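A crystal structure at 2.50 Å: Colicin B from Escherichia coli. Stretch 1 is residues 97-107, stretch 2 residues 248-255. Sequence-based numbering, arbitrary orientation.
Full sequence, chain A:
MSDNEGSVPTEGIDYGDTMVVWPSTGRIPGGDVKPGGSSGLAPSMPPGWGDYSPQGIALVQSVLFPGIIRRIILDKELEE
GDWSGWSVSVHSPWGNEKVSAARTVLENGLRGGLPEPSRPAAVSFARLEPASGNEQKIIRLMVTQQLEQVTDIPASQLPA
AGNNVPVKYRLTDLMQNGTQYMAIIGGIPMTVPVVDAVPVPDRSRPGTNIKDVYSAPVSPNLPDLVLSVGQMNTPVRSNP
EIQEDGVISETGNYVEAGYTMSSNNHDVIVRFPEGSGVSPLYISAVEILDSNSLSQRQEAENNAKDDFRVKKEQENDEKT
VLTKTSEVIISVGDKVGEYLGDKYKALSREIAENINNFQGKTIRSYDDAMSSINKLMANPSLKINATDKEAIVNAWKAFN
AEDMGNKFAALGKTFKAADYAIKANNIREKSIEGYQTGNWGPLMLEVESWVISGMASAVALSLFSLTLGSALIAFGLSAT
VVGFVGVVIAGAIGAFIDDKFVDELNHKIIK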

ATOM      1  N   GLU A  97      -2.330  27.992  17.172  1.00  7.99           N
ATOM      2  CA  GLU A  97      -2.474  27.006  16.124  1.00 12.79           C
ATOM      3  C   GLU A  97      -2.849  25.647  16.675  1.00 15.52           C
ATOM      4  O   GLU A  97      -2.532  25.378  17.841  1.00 19.36           O
ATOM      5  N   LYS A  98      -3.525  24.778  15.897  1.00 13.64           N
ATOM      6  CA  LYS A  98      -3.971  23.495  16.436  1.00 13.33           C
ATOM      7  C   LYS A  98      -3.166  22.251  16.041  1.00  9.99           C
ATOM      8  O   LYS A  98      -3.445  21.144  16.535  1.00  8.80           O
ATOM      9  N   VAL A  99      -2.111  22.421  15.215  1.00  6.59           N
ATOM     10  CA  VAL A  99      -1.323  21.286  14.739  1.00  2.33           C
ATOM     11  C   VAL A  99      -0.477  20.675  15.821  1.00  2.00           C
ATOM     12  O   VAL A  99      -0.403  19.466  15.926  1.00  2.65           O
ATOM     13  N   SER A 100       0.135  21.491  16.660  1.00  2.16           N
ATOM     14  CA  SER A 100       0.980  21.029  17.732  1.00  7.03           C
ATOM     15  C   SER A 100       0.263  20.091  18.696  1.00  5.12           C
ATOM     16  O   SER A 100       0.886  19.168  19.215  1.00  3.78           O
ATOM     17  N   ALA A 101      -1.046  20.282  18.902  1.00  5.02           N
ATOM     18  CA  ALA A 101      -1.841  19.389  19.741  1.00  2.00           C
ATOM     19  C   ALA A 101      -2.120  18.073  19.028  1.00  3.39           C
ATOM     20  O   ALA A 101      -1.982  17.014  19.640  1.00 11.89           O
ATOM     21  N   ALA A 102      -2.504  18.093  17.741  1.00  3.58           N
ATOM     22  CA  ALA A 102      -2.717  16.889  16.958  1.00  2.00           C
ATOM     23  C   ALA A 102      -1.428  16.096  16.795  1.00  3.11           C
ATOM     24  O   ALA A 102      -1.451  14.876  16.668  1.00  5.16           O
ATOM     25  N   ARG A 103      -0.268  16.761  16.805  1.00  2.58           N
ATOM     26  CA  ARG A 103       1.005  16.106  16.629  1.00  2.00           C
ATOM     27  C   ARG A 103       1.317  15.337  17.880  1.00  3.14           C
ATOM     28  O   ARG A 103       1.786  14.205  17.796  1.00  3.83           O
ATOM     29  N   THR A 104       1.006  15.933  19.038  1.00  2.00           N
ATOM     30  CA  THR A 104       1.214  15.270  20.310  1.00  2.00           C
ATOM     31  C   THR A 104       0.416  13.989  20.372  1.00  3.73           C
ATOM     32  O   THR A 104       0.984  12.995  20.794  1.00  6.21           O
ATOM     33  N   VAL A 105      -0.849  13.945  19.943  1.00  3.51           N
ATOM     34  CA  VAL A 105      -1.615  12.707  19.914  1.00  2.00           C
ATOM     35  C   VAL A 105      -1.034  11.745  18.889  1.00  3.37           C
ATOM     36  O   VAL A 105      -0.983  10.542  19.151  1.00  2.00           O
ATOM     37  N   LEU A 106      -0.539  12.240  17.738  1.00  5.38           N
ATOM     38  CA  LEU A 106       0.042  11.366  16.732  1.00  3.02           C
ATOM     39  C   LEU A 106       1.275  10.709  17.294  1.00  2.95           C
ATOM     40  O   LEU A 106       1.302   9.488  17.278  1.00  3.87           O
ATOM     41  N   GLU A 107       2.243  11.469  17.843  1.00  4.67           N
ATOM     42  CA  GLU A 107       3.476  10.938  18.432  1.00  5.46           C
ATOM     43  C   GLU A 107       3.218   9.899  19.520  1.00  4.93           C
ATOM     44  O   GLU A 107       3.701   8.772  19.438  1.00  2.00           O
ATOM     45  N   ILE A 248     -13.758  24.511  11.367  1.00  7.46           N
ATOM     46  CA  ILE A 248     -13.959  24.337  12.790  1.00  8.30           C
ATOM     47  C   ILE A 248     -12.660  23.717  13.332  1.00  8.26           C
ATOM     48  O   ILE A 248     -12.270  22.615  12.933  1.00  2.85           O
ATOM     49  N   SER A 249     -11.949  24.395  14.238  1.00  8.39           N
ATOM     50  CA  SER A 249     -10.713  23.840  14.800  1.00 10.24           C
ATOM     51  C   SER A 249     -10.972  22.905  15.956  1.00  9.09           C
ATOM     52  O   SER A 249     -11.322  23.343  17.054  1.00  9.77           O
ATOM     53  N   GLU A 250     -10.821  21.601  15.708  1.00 11.75           N
ATOM     54  CA  GLU A 250     -11.060  20.602  16.756  1.00 11.96           C
ATOM     55  C   GLU A 250     -10.002  19.520  16.687  1.00  9.32           C
ATOM     56  O   GLU A 250      -9.794  18.979  15.601  1.00  9.74           O
ATOM     57  N   THR A 251      -9.348  19.180  17.808  1.00  4.54           N
ATOM     58  CA  THR A 251      -8.348  18.111  17.829  1.00  6.07           C
ATOM     59  C   THR A 251      -9.057  16.758  17.847  1.00  5.93           C
ATOM     60  O   THR A 251     -10.181  16.677  18.343  1.00  6.66           O
ATOM     61  N   GLY A 252      -8.482  15.676  17.307  1.00  6.10           N
ATOM     62  CA  GLY A 252      -9.171  14.418  17.456  1.00  8.94           C
ATOM     63  C   GLY A 252      -8.577  13.103  16.989  1.00  9.26           C
ATOM     64  O   GLY A 252      -8.484  12.788  15.799  1.00 16.26           O
ATOM     65  N   ASN A 253      -8.273  12.350  18.039  1.00  2.00           N
ATOM     66  CA  ASN A 253      -8.033  10.917  18.032  1.00  2.00           C
ATOM     67  C   ASN A 253      -7.198  10.159  17.010  1.00  2.00           C
ATOM     68  O   ASN A 253      -7.331  10.279  15.804  1.00  2.81           O
ATOM     69  N   TYR A 254      -6.334   9.291  17.491  1.00  2.00           N
ATOM     70  CA  TYR A 254      -5.453   8.494  16.664  1.00  3.21           C
ATOM     71  C   TYR A 254      -6.171   7.465  15.794  1.00  3.61           C
ATOM     72  O   TYR A 254      -6.624   6.378  16.183  1.00  7.58           O
ATOM     73  N   VAL A 255      -6.283   7.866  14.543  1.00  2.48           N
ATOM     74  CA  VAL A 255      -6.930   7.025  13.555  1.00  4.46           C
ATOM     75  C   VAL A 255      -5.989   6.609  12.429  1.00  3.71           C
ATOM     76  O   VAL A 255      -4.828   6.999  12.373  1.00  3.88           O
TER

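The helix formed by residues 99-107 lies beside the segment that becomes the strand 252-255, the two running in roughly the same direction at 36° and approaching to 7.9 Å between axes. The contact is modest, burying 374 Å² in total, and no hydrogen bond crosses it; side chains meet by van der Waals packing. The register advances four residues at a time along stretch 1, pairing K98 with S249, A102 with T251 and L106 with Y254.

Apolar packing dominates the C-terminal half. V105 points toward the strand in the t rotamer, and its CG1 lies 4.0 Å from the backbone N of Y254 and 4.4 Å from Y254 CB, so that one methyl rests against both the main chain and the root of the tyrosine. The CA-to-CB bond of Y254 points sideways to the helix, but chi1 near t (-172°) carries its ring back to the helix. There L106 meets it: although the CA-to-CB bond of L106 points away, its end comes nearer, and CD2 reaches 3.8 Å from Y254 CE1, near the plane of the ring and thus at its edge. The leucine has chi1 at -138°, between wells, with chi2 t. The phenol OH of Y254 is hydrogen-bonded elsewhere in the structure.

Mixed contacts between aliphatic and hydroxyl-bearing side chains fill the N-terminal half. T251, chi1 m, points toward the helix and has the largest area covered by the other stretch. T251 OG1 sits 3.1 Å from K98 CD, a close approach to a methylene, and 3.8 Å from A101 CB, while T251 CG2 lies 4.1 Å from A102 N. T251 lies close to the helix backbone here, with the CA atoms of A102 and T251 5.8 Å apart. K98, with chi angles t, p, p and t, points toward stretch 2 and contributes its aliphatic portion; besides touching T251, it places CB 4.0 Å from S249 OG. S249 also points toward the helix, with chi1 between wells at -107°.

The side-chain hydrogen bonds within the two stretches both lie in stretch 1; E250 OE2, like Y254 OH, is hydrogen-bonded elsewhere in the structure. E97, chi1 p and chi2 p, turns away from stretch 2 and caps the helix start by accepting a weak bond from S100 N to E97 OE1 (3.5 Å). One turn on, T104 OG1 donates to S100 O at 3.0 Å, returning its hydroxyl to the helix backbone. Neither bond involves stretch 2.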

ATOM      1  CB  GLU A  97      -1.175  26.948  15.343  1.00 13.59           C
ATOM      2  CG  GLU A  97       0.140  26.982  16.111  1.00 16.10           C
ATOM      3  CD  GLU A  97       0.568  25.649  16.694  1.00 15.87           C
ATOM      4  OE1 GLU A  97       0.999  24.778  15.935  1.00 14.78           O
ATOM      5  OE2 GLU A  97       0.476  25.507  17.912  1.00 17.30           O
ATOM      6  CB  LYS A  98      -5.457  23.353  16.058  1.00 14.46           C
ATOM      7  CG  LYS A  98      -6.303  22.318  16.844  1.00 17.81           C
ATOM      8  CD  LYS A  98      -6.313  22.503  18.372  1.00 25.67           C
ATOM      9  CE  LYS A  98      -6.909  23.811  18.930  1.00 29.54           C
ATOM     10  NZ  LYS A  98      -6.652  23.955  20.360  1.00 27.70           N
ATOM     11  CB  VAL A  99      -0.393  21.665  13.607  1.00  2.00           C
ATOM     12  CG1 VAL A  99       0.138  20.391  12.984  1.00  2.00           C
ATOM     13  CG2 VAL A  99      -1.132  22.460  12.556  1.00  2.00           C
ATOM     14  CB  SER A 100       1.500  22.271  18.410  1.00 10.02           C
ATOM     15  OG  SER A 100       2.364  22.022  19.509  1.00 21.67           O
ATOM     16  CB  ALA A 101      -3.171  20.009  20.085  1.00  2.00           C
ATOM     17  CB  ALA A 102      -3.201  17.243  15.577  1.00  2.00           C
ATOM     18  CB  ARG A 103       2.041  17.137  16.378  1.00  2.00           C
ATOM     19  CG  ARG A 103       3.436  16.593  16.143  1.00  2.00           C
ATOM     20  CD  ARG A 103       4.323  17.644  15.469  1.00  2.00           C
ATOM     21  NE  ARG A 103       4.118  18.990  15.988  1.00  6.00           N
ATOM     22  CZ  ARG A 103       3.846  20.039  15.192  1.00  9.64           C
ATOM     23  NH1 ARG A 103       3.741  19.949  13.852  1.00  2.90           N
ATOM     24  NH2 ARG A 103       3.660  21.220  15.779  1.00 12.80           N
ATOM     25  CB  THR A 104       0.802  16.163  21.436  1.00  2.00           C
ATOM     26  OG1 THR A 104       1.664  17.276  21.407  1.00  2.00           O
ATOM     27  CG2 THR A 104       0.934  15.502  22.762  1.00  3.39           C
ATOM     28  CB  VAL A 105      -3.074  13.035  19.592  1.00  2.00           C
ATOM     29  CG1 VAL A 105      -3.924  11.799  19.408  1.00  2.00           C
ATOM     30  CG2 VAL A 105      -3.617  13.833  20.759  1.00  2.00           C
ATOM     31  CB  LEU A 106       0.476  12.096  15.516  1.00  2.00           C
ATOM     32  CG  LEU A 106       0.199  11.500  14.173  1.00  2.00           C
ATOM     33  CD1 LEU A 106       1.254  12.053  13.278  1.00  2.00           C
ATOM     34  CD2 LEU A 106       0.308  10.011  14.114  1.00  2.00           C
ATOM     35  CB  GLU A 107       4.291  12.072  19.016  1.00  9.77           C
ATOM     36  CG  GLU A 107       4.898  13.049  18.005  1.00 15.02           C
ATOM     37  CD  GLU A 107       5.678  14.248  18.580  1.00 23.78           C
ATOM     38  OE1 GLU A 107       6.292  14.977  17.792  1.00 27.02           O
ATOM     39  OE2 GLU A 107       5.673  14.481  19.800  1.00 26.03           O
ATOM     40  CB  ILE A 248     -15.176  23.385  13.027  1.00  7.46           C
ATOM     41  CG1 ILE A 248     -16.380  23.669  12.127  1.00  2.00           C
ATOM     42  CG2 ILE A 248     -15.552  23.538  14.502  1.00  5.93           C
ATOM     43  CD1 ILE A 248     -17.167  24.918  12.480  1.00  2.68           C
ATOM     44  CB  SER A 249      -9.773  24.948  15.293  1.00  7.67           C
ATOM     45  OG  SER A 249      -8.676  25.063  14.390  1.00  9.55           O
ATOM     46  CB  GLU A 250     -12.401  19.882  16.608  1.00 15.18           C
ATOM     47  CG  GLU A 250     -13.672  20.708  16.392  1.00 19.66           C
ATOM     48  CD  GLU A 250     -14.891  19.868  15.982  1.00 26.41           C
ATOM     49  OE1 GLU A 250     -14.713  18.770  15.430  1.00 26.90           O
ATOM     50  OE2 GLU A 250     -16.025  20.313  16.216  1.00 27.34           O
ATOM     51  CB  THR A 251      -7.424  18.198  19.082  1.00  2.00           C
ATOM     52  OG1 THR A 251      -6.830  19.483  19.092  1.00  7.79           O
ATOM     53  CG2 THR A 251      -6.290  17.196  19.062  1.00  2.00           C
ATOM     54  CB  ASN A 253      -9.414  10.290  18.123  1.00  2.00           C
ATOM     55  CG  ASN A 253     -10.309  10.824  19.253  1.00  5.83           C
ATOM     56  OD1 ASN A 253      -9.906  11.592  20.128  1.00  3.43           O
ATOM     57  ND2 ASN A 253     -11.589  10.451  19.268  1.00  8.34           N
ATOM     58  CB  TYR A 254      -4.460   7.842  17.610  1.00  4.31           C
ATOM     59  CG  TYR A 254      -3.298   7.079  16.997  1.00  2.00           C
ATOM     60  CD1 TYR A 254      -2.292   7.737  16.299  1.00  2.49           C
ATOM     61  CD2 TYR A 254      -3.234   5.719  17.189  1.00  2.00           C
ATOM     62  CE1 TYR A 254      -1.215   7.016  15.801  1.00  2.00           C
ATOM     63  CE2 TYR A 254      -2.163   4.994  16.692  1.00  2.00           C
ATOM     64  CZ  TYR A 254      -1.158   5.643  16.003  1.00  2.00           C
ATOM     65  OH  TYR A 254      -0.083   4.910  15.535  1.00  3.57           O
ATOM     66  CB  VAL A 255      -8.168   7.766  12.950  1.00  2.00           C
ATOM     67  CG1 VAL A 255      -9.170   7.996  14.057  1.00  2.00           C
ATOM     68  CG2 VAL A 255      -7.781   9.088  12.290  1.00  2.00           C
TER